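Local structure of gamma-glutamyltranspeptidase (Ggt) (Helicobacter pylori 26695, 5BPK) at residues G11-V16 with F86-S91; S15-I20 with M74-V79; G94-T99 with R123-W128; G162-I167 with S181-K186. The protein probably cleaves the gamma-glutamyl bond of glutathione and related compounds, passing the glutamyl group to water or another acceptor, as an Ntn-hydrolase. One frame throughout, in Å; residues are numbered along the deposited sequence.

Interaction 1: residues G11-V16 with F86-S91; sequences GNAVSV and FLVVGS. With EDO (1,2-ethanediol), chain T.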
# COMPACT_ATOMS: atom_id res chain seq x y z
N GLY B 11 11.29 -18.07 10.61
CA GLY B 11 9.84 -17.96 10.70
C GLY B 11 9.32 -16.55 10.89
O GLY B 11 8.13 -16.36 11.09
N ASN B 12 10.19 -15.56 10.85
CA ASN B 12 9.72 -14.18 10.79
C ASN B 12 9.23 -13.85 9.38
O ASN B 12 9.75 -14.37 8.39
CB ASN B 12 10.81 -13.19 11.17
CG ASN B 12 11.43 -13.47 12.54
OD1 ASN B 12 10.77 -13.33 13.57
ND2 ASN B 12 12.71 -13.85 12.54
N ALA B 13 8.22 -12.99 9.30
CA ALA B 13 7.77 -12.45 8.03
C ALA B 13 7.31 -11.01 8.22
O ALA B 13 6.74 -10.66 9.26
CB ALA B 13 6.64 -13.29 7.45
N VAL B 14 7.59 -10.19 7.20
CA VAL B 14 7.32 -8.76 7.24
C VAL B 14 6.70 -8.39 5.89
O VAL B 14 7.27 -8.67 4.83
CB VAL B 14 8.62 -7.95 7.45
CG1 VAL B 14 8.33 -6.47 7.52
CG2 VAL B 14 9.36 -8.42 8.71
N SER B 15 5.53 -7.77 5.95
CA SER B 15 4.79 -7.36 4.77
C SER B 15 4.61 -5.85 4.87
O SER B 15 3.97 -5.37 5.82
CB SER B 15 3.46 -8.10 4.75
OG SER B 15 2.83 -7.97 3.50
N VAL B 16 5.23 -5.11 3.95
CA VAL B 16 5.28 -3.65 4.03
C VAL B 16 4.66 -3.02 2.79
O VAL B 16 5.10 -3.30 1.67
CB VAL B 16 6.72 -3.12 4.14
CG1 VAL B 16 6.70 -1.58 4.25
CG2 VAL B 16 7.46 -3.78 5.32
N PHE B 86 2.45 -18.89 5.91
CA PHE B 86 2.01 -19.56 4.69
C PHE B 86 2.10 -18.60 3.48
O PHE B 86 2.66 -18.97 2.45
CB PHE B 86 0.58 -20.10 4.88
CG PHE B 86 0.00 -20.76 3.65
CD1 PHE B 86 0.58 -21.90 3.11
CD2 PHE B 86 -1.15 -20.26 3.05
CE1 PHE B 86 0.03 -22.52 1.99
CE2 PHE B 86 -1.70 -20.86 1.93
CZ PHE B 86 -1.11 -22.00 1.40
N LEU B 87 1.54 -17.40 3.62
CA LEU B 87 1.64 -16.37 2.58
C LEU B 87 2.04 -15.02 3.15
O LEU B 87 1.63 -14.66 4.25
CB LEU B 87 0.31 -16.19 1.84
CG LEU B 87 -0.25 -17.40 1.09
CD1 LEU B 87 -1.71 -17.16 0.66
CD2 LEU B 87 0.62 -17.73 -0.13
N VAL B 88 2.85 -14.28 2.40
CA VAL B 88 3.16 -12.88 2.66
C VAL B 88 2.76 -12.13 1.39
O VAL B 88 3.28 -12.41 0.31
CB VAL B 88 4.65 -12.67 3.00
CG1 VAL B 88 4.89 -11.24 3.55
CG2 VAL B 88 5.13 -13.73 3.98
N VAL B 89 1.82 -11.21 1.51
CA VAL B 89 1.21 -10.62 0.33
C VAL B 89 0.77 -9.17 0.56
O VAL B 89 0.46 -8.77 1.68
CB VAL B 89 0.04 -11.51 -0.15
CG1 VAL B 89 -1.04 -11.57 0.90
CG2 VAL B 89 -0.50 -11.06 -1.50
N GLY B 90 0.76 -8.41 -0.51
CA GLY B 90 0.29 -7.03 -0.50
C GLY B 90 0.43 -6.44 -1.89
O GLY B 90 0.98 -7.09 -2.79
N SER B 91 -0.07 -5.22 -2.06
CA SER B 91 -0.08 -4.54 -3.34
C SER B 91 -0.35 -3.06 -3.20
O SER B 91 -0.99 -2.65 -2.23
CB SER B 91 -1.19 -5.12 -4.23
OG SER B 91 -1.19 -4.56 -5.53
C1 EDO T . 14.05 -15.71 15.64
O1 EDO T . 14.11 -14.47 14.94
C2 EDO T . 15.45 -16.26 15.84
O2 EDO T . 16.07 -15.51 16.88
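S15 and A13 of strand 13-19 face V88 of strand 84-89. The two strands pack across each other rather than pair edge by edge. Their axes come within 7.0 Å and run 29° apart. The S15 side chain can be followed outward. Its CB rests on V88 CG1 at 3.7 Å. One bond further, OG is anti to the backbone N (chi1 -167°). There it meets V89 O at 3.1 Å, a weak hydrogen bond whose proton is not settled. V88 answers with both methyls. CG1, besides S15 CB, touches V14 O at 3.7 Å. CG2 turns the other way and meets A13 CB at 3.8 Å. V88 therefore straddles the line between the two small residues. V14 and V16 point to the far side, and V89 points away from strand 13-19 and touches V104 and I105 of helix 96-109. This fits the layered sandwich of the Ntn-hydrolase fold, in which two sheets face each other between layers of helix. A13 to V16 also pair in an antiparallel ladder with a strand of the other Ggt chain, so that sheet runs on across the interface. At the turn before the strand, N12 ND2 gives a nearly straight bond of 2.8 Å to O1 of an ethanediol, probably from the crystallisation liquor. N12 is also bonded to D8 and to A93 of the other chain. Between the strands the contact is mostly apolar. The small side chains of A13 and S15 meet the two methyls of V88. The one polar link, at S15 OG, is weak, and its proton may turn to another acceptor.

Interaction 2: residues S15-I20 with M74-V79; sequences SVTYTI and MSPTIV. With 4UD ((2S)-amino[(5S)-4,5-dihydro-1,2-oxazol-5-yl]acetic acid), chain O.
M74 lies against T17 and T19, and P76 lies against S15 and T17. The two segments run nearly antiparallel, yet no clear direct hydrogen bond crosses between them. M74, S15 and T17 bury the most surface. The M74 SD atom presses on T17 CG2 at 3.4 Å. The M74 chain then bends (chi3 -76°), and CE lands near T19 CG2, at 3.7 Å. CE also comes within 3.6 Å of O9 of the bound dihydro-oxazolyl amino acid. M74 and T19 both belong to its pocket. So does T1, the first residue of the chain, which touches T17, T19 and M74. A strand beside an N-terminal threonine is as expected in an Ntn-hydrolase. T17 splits its two branches. CG2 takes the methionine, while OG1 faces the proline ring, 3.5 Å from P76 CB. That hydroxyl has polar partners too. It is hydrogen-bonded to H3 ND1, and a water 2.8 Å from T17 OG1 accepts from S75 N. S15 gives both backbone and side chain: S15 O sits 3.3 Å from P76 CB, and S15 OG lies 3.4 Å from T77 N. Beyond the proline, T77 OG1 folds back to bond S75 O at 2.7 Å, approaching from above the carbonyl plane. T77 OG1 is also bonded to S278 of the other Ggt chain. T19 OG1 is held by N21 N, and its nearest ligand atom is C5.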
# COMPACT_ATOMS: atom_id res chain seq x y z
N SER B 15 5.53 -7.77 5.95
CA SER B 15 4.79 -7.36 4.77
C SER B 15 4.61 -5.85 4.87
O SER B 15 3.97 -5.37 5.82
CB SER B 15 3.46 -8.10 4.75
OG SER B 15 2.83 -7.97 3.50
N VAL B 16 5.23 -5.11 3.95
CA VAL B 16 5.28 -3.65 4.03
C VAL B 16 4.66 -3.02 2.79
O VAL B 16 5.10 -3.30 1.67
CB VAL B 16 6.72 -3.12 4.14
CG1 VAL B 16 6.70 -1.58 4.25
CG2 VAL B 16 7.46 -3.78 5.32
N THR B 17 3.63 -2.21 2.98
CA THR B 17 3.13 -1.34 1.91
C THR B 17 3.38 0.09 2.33
O THR B 17 3.00 0.53 3.45
CB THR B 17 1.62 -1.53 1.61
OG1 THR B 17 1.28 -2.92 1.63
CG2 THR B 17 1.28 -0.95 0.23
N TYR B 18 4.05 0.84 1.47
CA TYR B 18 4.31 2.25 1.79
C TYR B 18 4.32 3.10 0.53
O TYR B 18 4.28 2.58 -0.60
CB TYR B 18 5.56 2.38 2.68
CG TYR B 18 6.93 2.45 2.00
CD1 TYR B 18 7.21 1.74 0.84
CD2 TYR B 18 7.96 3.18 2.58
CE1 TYR B 18 8.47 1.81 0.23
CE2 TYR B 18 9.22 3.26 1.97
CZ TYR B 18 9.46 2.58 0.80
OH TYR B 18 10.70 2.66 0.19
N THR B 19 4.31 4.42 0.71
CA THR B 19 3.83 5.28 -0.36
C THR B 19 4.00 6.76 -0.10
O THR B 19 4.11 7.20 1.04
CB THR B 19 2.31 5.01 -0.58
OG1 THR B 19 1.87 5.58 -1.82
CG2 THR B 19 1.48 5.55 0.58
N ILE B 20 4.00 7.52 -1.20
CA ILE B 20 3.79 8.96 -1.17
C ILE B 20 2.44 9.34 -1.83
O ILE B 20 2.17 10.50 -2.09
CB ILE B 20 4.99 9.73 -1.79
CG1 ILE B 20 5.45 9.12 -3.13
CG2 ILE B 20 6.14 9.79 -0.78
CD1 ILE B 20 6.56 9.95 -3.81
N MET B 74 -4.40 0.36 2.13
CA MET B 74 -3.25 -0.55 2.11
C MET B 74 -3.48 -1.78 3.01
O MET B 74 -3.95 -1.66 4.15
CB MET B 74 -1.94 0.17 2.47
CG MET B 74 -1.52 1.19 1.38
SD MET B 74 0.08 1.97 1.59
CE MET B 74 -0.22 3.16 2.89
N SER B 75 -3.18 -2.94 2.45
CA SER B 75 -3.53 -4.23 3.04
C SER B 75 -2.34 -5.18 3.10
O SER B 75 -2.42 -6.32 2.61
CB SER B 75 -4.63 -4.88 2.21
OG SER B 75 -5.76 -4.03 2.09
N PRO B 76 -1.22 -4.73 3.70
CA PRO B 76 -0.14 -5.70 3.87
C PRO B 76 -0.64 -6.82 4.74
O PRO B 76 -1.28 -6.57 5.77
CB PRO B 76 0.97 -4.89 4.54
CG PRO B 76 0.26 -3.77 5.25
CD PRO B 76 -0.94 -3.45 4.37
N THR B 77 -0.43 -8.05 4.30
CA THR B 77 -1.08 -9.22 4.88
C THR B 77 -0.13 -10.40 5.01
O THR B 77 0.72 -10.64 4.14
CB THR B 77 -2.32 -9.61 4.03
OG1 THR B 77 -3.22 -8.49 3.97
CG2 THR B 77 -3.07 -10.83 4.59
N ILE B 78 -0.34 -11.15 6.08
CA ILE B 78 0.32 -12.43 6.28
C ILE B 78 -0.78 -13.46 6.55
O ILE B 78 -1.67 -13.22 7.37
CB ILE B 78 1.32 -12.38 7.46
CG1 ILE B 78 2.46 -11.40 7.14
CG2 ILE B 78 1.86 -13.77 7.76
CD1 ILE B 78 3.38 -11.11 8.31
N VAL B 79 -0.72 -14.59 5.85
CA VAL B 79 -1.63 -15.70 6.09
C VAL B 79 -0.84 -16.79 6.78
O VAL B 79 0.27 -17.12 6.36
CB VAL B 79 -2.26 -16.22 4.78
CG1 VAL B 79 -3.25 -17.35 5.06
CG2 VAL B 79 -2.97 -15.09 4.04
C3 4UD O . -0.89 3.24 -3.21
C4 4UD O . -1.99 4.13 -1.50
C5 4UD O . -1.30 4.60 -2.77
C6 4UD O . -3.14 5.02 -1.01
C8 4UD O . -3.62 4.42 0.29
O9 4UD O . -3.05 4.65 1.33
O10 4UD O . -4.70 3.61 0.32
N7 4UD O . -2.67 6.39 -0.75
O2 4UD O . -2.55 2.85 -1.82
N1 4UD O . -1.63 2.34 -2.64
O HOH W 1 -1.18 -3.43 0.38

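Interaction 3: residues G94-T99 with R123-W128; sequences GSRIIT and RFHMQW. With 4UD ((2S)-amino[(5S)-4,5-dihydro-1,2-oxazol-5-yl]acetic acid), chain O; EDO (1,2-ethanediol), chain R.
The N-terminal end of helix 96-109, which borders the ligand pocket, is braced here by a loop: S95, R96 and T99 meet H125 and Q127. The imidazole of H125 is the centre of the contact. T99 OG1 comes to the ring edge and bonds ND1 at 2.7 Å; either atom could be the donor. At the other ring nitrogen, NE2 donates to Q127 OE1 at 2.8 Å. This bond is almost straight (172°) and lies in the carbonyl plane, on a lone pair of OE1. S95 OG donates to the same OE1, also at 2.8 Å, tilted 22° from that plane. One oxygen thus takes both bonds, from S95 and from H125. R96 lies over a ring face. Its CG is 3.6 Å from the H125 centroid, almost exactly on the ring normal, a CH-pi contact. The backbone N of Q127 lies over the opposite face, offset toward the rim. Q127 NE2 is bonded to Y54 O and L129 O, which hold the side-chain amide in its orientation. The helix end also reaches the ligand: I97 CD1 is 3.2 Å from its O2, and G94 N makes a weak bond to that oxygen. S95 O is bonded to Y323 of the other Ggt chain. The imidazole is bonded at both nitrogens and touched on both faces, so its rotation is fixed. NE2 carries a proton, and the nearby arginine would probably disfavour a positive charge on the ring.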
# COMPACT_ATOMS: atom_id res chain seq x y z
N GLY B 94 -4.35 1.87 -4.52
CA GLY B 94 -5.39 2.64 -3.84
C GLY B 94 -6.60 1.78 -3.52
O GLY B 94 -6.48 0.76 -2.87
N SER B 95 -7.77 2.19 -3.99
CA SER B 95 -8.99 1.42 -3.75
C SER B 95 -8.91 -0.04 -4.24
O SER B 95 -9.60 -0.91 -3.71
CB SER B 95 -10.15 2.11 -4.44
OG SER B 95 -9.85 2.24 -5.83
N ARG B 96 -8.09 -0.30 -5.26
CA ARG B 96 -7.99 -1.65 -5.82
C ARG B 96 -7.14 -2.60 -4.96
O ARG B 96 -7.13 -3.80 -5.21
CB ARG B 96 -7.43 -1.63 -7.26
CG ARG B 96 -8.44 -1.29 -8.33
CD ARG B 96 -8.88 0.15 -8.34
NE ARG B 96 -7.79 1.08 -8.62
CZ ARG B 96 -7.96 2.39 -8.83
NH1 ARG B 96 -9.17 2.94 -8.81
NH2 ARG B 96 -6.91 3.16 -9.07
N ILE B 97 -6.45 -2.08 -3.95
CA ILE B 97 -5.57 -2.92 -3.13
C ILE B 97 -6.35 -4.07 -2.50
O ILE B 97 -5.92 -5.23 -2.57
CB ILE B 97 -4.88 -2.13 -2.02
CG1 ILE B 97 -3.86 -1.17 -2.64
CG2 ILE B 97 -4.18 -3.09 -1.03
CD1 ILE B 97 -3.23 -0.24 -1.65
N ILE B 98 -7.49 -3.74 -1.90
CA ILE B 98 -8.23 -4.70 -1.09
C ILE B 98 -8.64 -5.88 -1.96
O ILE B 98 -8.47 -7.05 -1.58
CB ILE B 98 -9.48 -4.07 -0.46
CG1 ILE B 98 -9.07 -2.93 0.47
CG2 ILE B 98 -10.29 -5.12 0.29
CD1 ILE B 98 -10.21 -2.05 0.88
N THR B 99 -9.15 -5.57 -3.15
CA THR B 99 -9.64 -6.62 -4.03
C THR B 99 -8.49 -7.41 -4.68
O THR B 99 -8.59 -8.63 -4.85
CB THR B 99 -10.62 -6.04 -5.08
OG1 THR B 99 -9.96 -5.05 -5.87
CG2 THR B 99 -11.86 -5.43 -4.39
N ARG B 123 -7.54 -10.16 -12.78
CA ARG B 123 -8.24 -9.64 -11.61
C ARG B 123 -9.48 -8.87 -12.02
O ARG B 123 -9.50 -8.25 -13.09
CB ARG B 123 -7.31 -8.70 -10.84
CG ARG B 123 -6.20 -9.43 -10.12
CD ARG B 123 -5.05 -8.48 -9.67
NE ARG B 123 -3.90 -9.30 -9.30
CZ ARG B 123 -2.65 -8.89 -9.17
NH1 ARG B 123 -2.31 -7.63 -9.39
NH2 ARG B 123 -1.72 -9.77 -8.85
N PHE B 124 -10.51 -8.91 -11.17
CA PHE B 124 -11.71 -8.07 -11.33
C PHE B 124 -11.84 -7.19 -10.09
O PHE B 124 -11.13 -7.37 -9.11
CB PHE B 124 -12.99 -8.90 -11.55
CG PHE B 124 -13.33 -9.81 -10.41
CD1 PHE B 124 -14.14 -9.37 -9.36
CD2 PHE B 124 -12.82 -11.09 -10.36
CE1 PHE B 124 -14.44 -10.22 -8.30
CE2 PHE B 124 -13.09 -11.93 -9.30
CZ PHE B 124 -13.90 -11.50 -8.26
N HIS B 125 -12.74 -6.22 -10.15
CA HIS B 125 -12.88 -5.25 -9.08
C HIS B 125 -14.26 -4.62 -9.08
O HIS B 125 -14.78 -4.24 -10.12
CB HIS B 125 -11.78 -4.19 -9.25
CG HIS B 125 -11.86 -3.03 -8.30
ND1 HIS B 125 -11.52 -3.13 -6.97
CD2 HIS B 125 -12.22 -1.74 -8.51
CE1 HIS B 125 -11.68 -1.95 -6.39
NE2 HIS B 125 -12.09 -1.09 -7.30
N MET B 126 -14.83 -4.52 -7.88
CA MET B 126 -16.07 -3.80 -7.62
C MET B 126 -15.85 -2.97 -6.36
O MET B 126 -15.47 -3.51 -5.34
CB MET B 126 -17.22 -4.80 -7.45
CG MET B 126 -18.48 -4.30 -6.76
SD MET B 126 -19.32 -2.93 -7.55
CE MET B 126 -20.06 -3.75 -8.98
N GLN B 127 -16.07 -1.66 -6.47
CA GLN B 127 -15.92 -0.75 -5.32
C GLN B 127 -17.18 0.07 -5.02
O GLN B 127 -17.10 1.12 -4.37
CB GLN B 127 -14.70 0.17 -5.48
CG GLN B 127 -14.73 1.11 -6.65
CD GLN B 127 -13.54 2.06 -6.65
OE1 GLN B 127 -12.38 1.64 -6.76
NE2 GLN B 127 -13.81 3.36 -6.52
N TRP B 128 -18.33 -0.44 -5.48
CA TRP B 128 -19.66 0.09 -5.16
C TRP B 128 -19.95 1.39 -5.93
O TRP B 128 -20.90 1.44 -6.71
CB TRP B 128 -19.84 0.19 -3.63
CG TRP B 128 -20.93 1.08 -3.11
CD1 TRP B 128 -22.28 0.85 -3.14
CD2 TRP B 128 -20.75 2.32 -2.43
NE1 TRP B 128 -22.95 1.88 -2.52
CE2 TRP B 128 -22.03 2.81 -2.09
CE3 TRP B 128 -19.63 3.08 -2.10
CZ2 TRP B 128 -22.21 4.02 -1.42
CZ3 TRP B 128 -19.81 4.28 -1.43
CH2 TRP B 128 -21.09 4.73 -1.10
C3 4UD O . -0.89 3.24 -3.21
C4 4UD O . -1.99 4.13 -1.50
C5 4UD O . -1.30 4.60 -2.77
C6 4UD O . -3.14 5.02 -1.01
C8 4UD O . -3.62 4.42 0.29
O9 4UD O . -3.05 4.65 1.33
O10 4UD O . -4.70 3.61 0.32
N7 4UD O . -2.67 6.39 -0.75
O2 4UD O . -2.55 2.85 -1.82
N1 4UD O . -1.63 2.34 -2.64
C1 EDO R . -10.93 -11.48 -14.20
O1 EDO R . -12.18 -12.07 -13.80
C2 EDO R . -11.19 -10.24 -15.06
O2 EDO R . -9.97 -9.56 -15.46

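Interaction 4: residues G162-I167 with S181-K186; sequences GDVNAI and STDPRK. With EDO (1,2-ethanediol), chain S; EDO (1,2-ethanediol), chain F.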
# COMPACT_ATOMS: atom_id res chain seq x y z
N GLY B 162 -2.81 -3.37 -9.83
CA GLY B 162 -1.96 -3.89 -8.77
C GLY B 162 -0.54 -4.21 -9.17
O GLY B 162 -0.19 -4.22 -10.36
N ASP B 163 0.26 -4.51 -8.16
CA ASP B 163 1.65 -4.94 -8.34
C ASP B 163 2.05 -5.72 -7.09
O ASP B 163 2.63 -5.19 -6.15
CB ASP B 163 2.56 -3.74 -8.60
CG ASP B 163 4.02 -4.13 -8.79
OD1 ASP B 163 4.30 -5.34 -8.92
OD2 ASP B 163 4.87 -3.23 -8.78
N VAL B 164 1.67 -6.98 -7.09
CA VAL B 164 1.84 -7.86 -5.95
C VAL B 164 3.23 -8.48 -5.92
O VAL B 164 3.70 -9.04 -6.91
CB VAL B 164 0.80 -8.99 -5.98
CG1 VAL B 164 1.03 -9.97 -4.80
CG2 VAL B 164 -0.62 -8.41 -5.96
N ASN B 165 3.90 -8.35 -4.77
CA ASN B 165 5.09 -9.10 -4.47
C ASN B 165 4.72 -10.00 -3.31
O ASN B 165 4.34 -9.52 -2.24
CB ASN B 165 6.24 -8.15 -4.15
CG ASN B 165 6.61 -7.31 -5.34
OD1 ASN B 165 6.97 -7.86 -6.39
ND2 ASN B 165 6.49 -5.99 -5.21
N ALA B 166 4.79 -11.31 -3.55
CA ALA B 166 4.25 -12.28 -2.62
C ALA B 166 5.18 -13.48 -2.42
O ALA B 166 5.96 -13.84 -3.31
CB ALA B 166 2.87 -12.73 -3.07
N ILE B 167 5.09 -14.07 -1.23
CA ILE B 167 5.87 -15.25 -0.85
C ILE B 167 4.93 -16.31 -0.30
O ILE B 167 4.00 -15.99 0.45
CB ILE B 167 6.93 -14.93 0.23
CG1 ILE B 167 7.94 -13.90 -0.27
CG2 ILE B 167 7.65 -16.20 0.68
CD1 ILE B 167 8.81 -13.27 0.84
N SER B 181 6.79 -14.60 -6.00
CA SER B 181 6.38 -14.04 -7.26
C SER B 181 6.35 -12.53 -7.20
O SER B 181 5.82 -11.93 -6.25
CB SER B 181 5.01 -14.58 -7.69
OG SER B 181 4.71 -14.18 -9.03
N THR B 182 6.94 -11.93 -8.23
CA THR B 182 6.68 -10.55 -8.59
C THR B 182 5.42 -10.53 -9.47
O THR B 182 4.80 -11.57 -9.73
CB THR B 182 7.88 -9.93 -9.32
OG1 THR B 182 8.19 -10.72 -10.47
CG2 THR B 182 9.10 -9.89 -8.40
N ASP B 183 5.03 -9.35 -9.91
CA ASP B 183 3.80 -9.20 -10.68
C ASP B 183 4.14 -8.81 -12.12
O ASP B 183 4.85 -7.83 -12.33
CB ASP B 183 2.93 -8.12 -10.02
CG ASP B 183 1.47 -8.19 -10.45
OD1 ASP B 183 1.17 -8.45 -11.65
OD2 ASP B 183 0.59 -7.99 -9.57
N PRO B 184 3.62 -9.57 -13.11
CA PRO B 184 3.87 -9.17 -14.50
C PRO B 184 3.40 -7.74 -14.82
O PRO B 184 3.90 -7.12 -15.76
CB PRO B 184 3.09 -10.21 -15.32
CG PRO B 184 2.22 -10.92 -14.38
CD PRO B 184 2.89 -10.85 -13.04
N ARG B 185 2.48 -7.21 -14.02
CA ARG B 185 1.90 -5.87 -14.25
C ARG B 185 2.84 -4.72 -13.92
O ARG B 185 2.57 -3.59 -14.29
CB ARG B 185 0.63 -5.70 -13.44
CG ARG B 185 -0.47 -6.69 -13.75
CD ARG B 185 -1.52 -6.69 -12.67
NE ARG B 185 -2.61 -7.62 -12.93
CZ ARG B 185 -2.56 -8.92 -12.71
NH1 ARG B 185 -1.45 -9.48 -12.24
NH2 ARG B 185 -3.62 -9.68 -12.95
N LYS B 186 3.94 -5.01 -13.22
CA LYS B 186 4.85 -3.99 -12.71
C LYS B 186 5.20 -2.92 -13.76
O LYS B 186 5.10 -1.73 -13.47
CB LYS B 186 6.13 -4.65 -12.17
CG LYS B 186 7.07 -3.70 -11.40
CD LYS B 186 8.18 -3.10 -12.27
CE LYS B 186 9.31 -4.08 -12.56
NZ LYS B 186 10.29 -3.53 -13.55
C1 EDO S . 7.07 -15.22 -11.79
O1 EDO S . 5.90 -14.42 -11.53
C2 EDO S . 7.93 -15.29 -10.53
O2 EDO S . 8.31 -13.99 -10.09
C1 EDO F . 5.52 1.10 -11.44
O1 EDO F . 6.40 0.13 -10.85
C2 EDO F . 6.32 2.34 -11.83
O2 EDO F . 5.98 3.49 -11.03
O HOH W 2 1.06 -2.14 -11.89
O HOH W 3 6.38 -6.93 -8.83
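V164 N meets D183 OD2 at 2.9 Å in a nearly straight bond (174°), using the anti lone pair of that oxygen. Next to it, A166 and S181 form an antiparallel hydrogen-bonded pair. A166 N bonds S181 O at 3.0 Å, and S181 N bonds A166 O at 2.9 Å. Here one loop enters strand 166-171 and another leaves strand 176-181. D183 CB also touches D163 OD1, at 3.3 Å, as the two side chains slide past each other. A water bridges D163 OD1, N165 OD1 and D183 N. D163 OD2 and N165 ND2 both bond S43 of the other Ggt chain, and N165 ND2 also bonds H3 O. The next shell fixes D183. Its OD1 accepts from R185 N at 3.0 Å, closing an Asx turn, and takes a salt bridge from R185 NH1 at 2.9 Å. NH1 comes on the syn side, with OD1 in the guanidinium plane. R123 adds a salt bridge to OD2. R185 itself is held by E136 and by backbone carbonyls at V119 and A121. D183 is buried but has four donors: two backbone N-H groups and two guanidinium groups. Its carboxylate is therefore probably kept ionised, despite D163 nearby.

How the interactions relate
All four contacts are largely buried, but interaction 4 reaches the surface at T182 and K186. Interactions 1 and 2 share S15 and strand 13-19, which faces two neighbouring strands of one sheet, 84-89 and 77-81. Interaction 4 joins that sheet through strand 166-171, where V88 N probably bonds I167 O. Interactions 2 and 3 both touch the ligand and meet through M74 and S75 on I97. Interactions 3 and 4 are linked by the salt bridge from R123 to D183. The chemistry shifts with place. It is mainly apolar between the sheets, mixed beside the pocket, hydrogen-bonded around the helix end, and charged where loops join the sheet.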